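Local atomic coordinates of probable transcriptional regulator, TetR family protein (Rhodococcus sp., PDB entry 3BJB), a protein that probably binds regulatory DNA as a dimeric transcription factor of the TetR family, using a helix-turn-helix motif near its N-terminus. Residues Leu28-Ile32 with Leu69-Val73. Residues are numbered along the deposited sequence.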
# COMPACT_ATOMS: atom_id res chain seq x y z
N LEU B 28 19.06 6.50 -13.25
CA LEU B 28 18.23 6.93 -12.10
C LEU B 28 17.73 8.37 -12.22
O LEU B 28 16.53 8.66 -11.98
CB LEU B 28 19.01 6.77 -10.80
CG LEU B 28 19.06 5.42 -10.07
CD1 LEU B 28 18.87 4.22 -10.98
CD2 LEU B 28 20.34 5.26 -9.25
N GLU B 29 18.64 9.26 -12.61
CA GLU B 29 18.35 10.67 -12.84
C GLU B 29 17.14 10.80 -13.74
O GLU B 29 16.09 11.34 -13.33
CB GLU B 29 19.54 11.34 -13.51
CG GLU B 29 19.91 12.72 -12.98
CD GLU B 29 20.50 12.65 -11.58
OE1 GLU B 29 21.64 13.15 -11.40
OE2 GLU B 29 19.84 12.09 -10.67
N ALA B 30 17.29 10.27 -14.95
CA ALA B 30 16.30 10.37 -16.01
C ALA B 30 14.98 9.74 -15.63
O ALA B 30 13.92 10.26 -15.99
CB ALA B 30 16.82 9.73 -17.26
N ALA B 31 15.05 8.62 -14.91
CA ALA B 31 13.87 7.93 -14.46
C ALA B 31 13.07 8.90 -13.59
O ALA B 31 11.86 9.12 -13.85
CB ALA B 31 14.23 6.68 -13.74
N ILE B 32 13.78 9.54 -12.65
CA ILE B 32 13.20 10.55 -11.74
C ILE B 32 12.46 11.71 -12.45
O ILE B 32 11.31 12.01 -12.09
CB ILE B 32 14.24 11.07 -10.71
CG1 ILE B 32 14.59 9.98 -9.71
CG2 ILE B 32 13.72 12.33 -9.97
CD1 ILE B 32 15.96 10.13 -9.11
N LEU B 69 13.43 -0.71 -12.15
CA LEU B 69 14.05 0.59 -12.18
C LEU B 69 13.52 1.46 -11.05
O LEU B 69 14.31 1.99 -10.26
CB LEU B 69 13.86 1.24 -13.54
CG LEU B 69 14.18 2.71 -13.67
CD1 LEU B 69 15.71 2.94 -13.63
CD2 LEU B 69 13.57 3.18 -15.00
N PHE B 70 12.19 1.57 -10.92
CA PHE B 70 11.64 2.39 -9.85
C PHE B 70 11.82 1.89 -8.41
O PHE B 70 11.76 2.67 -7.46
CB PHE B 70 10.21 2.77 -10.16
CG PHE B 70 10.13 3.74 -11.25
CD1 PHE B 70 10.50 5.05 -11.04
CD2 PHE B 70 9.73 3.33 -12.52
CE1 PHE B 70 10.45 5.98 -12.09
CE2 PHE B 70 9.67 4.25 -13.57
CZ PHE B 70 10.04 5.57 -13.35
N VAL B 71 12.10 0.61 -8.26
CA VAL B 71 12.52 0.08 -6.98
C VAL B 71 13.93 0.56 -6.66
O VAL B 71 14.20 1.00 -5.55
CB VAL B 71 12.45 -1.45 -6.97
CG1 VAL B 71 13.30 -2.03 -5.82
CG2 VAL B 71 11.00 -1.90 -6.88
N ALA B 72 14.82 0.50 -7.65
CA ALA B 72 16.16 1.06 -7.51
C ALA B 72 16.11 2.57 -7.29
O ALA B 72 16.97 3.10 -6.60
CB ALA B 72 17.02 0.72 -8.73
N VAL B 73 15.14 3.27 -7.90
CA VAL B 73 15.02 4.73 -7.68
C VAL B 73 14.66 4.97 -6.23
O VAL B 73 15.28 5.78 -5.58
CB VAL B 73 14.00 5.43 -8.63
CG1 VAL B 73 13.55 6.75 -8.05
CG2 VAL B 73 14.59 5.66 -10.00
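Apolar side chains make nearly all of this contact. The CA-to-CB bond of A31 points toward the other segment, and its CB lies 3.8 Å from CD2 of L69, 3.9 Å from CG2 of V73 and 4.2 Å from CE1 of F70. A methyl group suits this place, since a longer side chain would run into the leucine and valine, which stand one turn apart. L28, L69 and I32 start from sideways CA-to-CB bonds, but are long enough to reach in: CD1 of L28 comes within 4.3 Å of CD1 of L69, and CG1 of I32 packs 3.8 Å from CG1 of V73. Beta-branched V73 thus offers one methyl to A31 and the other to I32. The helical segments cross steeply, at -100° with axes 10.0 Å apart, which confines the contact to about one turn of each, around A31.

Helix 22-37 is the first helix of the TetR-type DNA-binding domain, and helix 66-86 leads from it into the C-terminal domain. The predicted helix-turn-helix, residues 44-63, lies between them in sequence; L69 also touches M45 and V48 there, and F63 packs on both L28 and L69.

Polar backbone meets carbon at two points. The flat F70 ring turns its edge to A31, whose carbonyl O lies 3.9 Å from CE1 of F70, and O of L28, already accepting the helical hydrogen bond from N of I32, lies 4.1 Å from CG2 of V73.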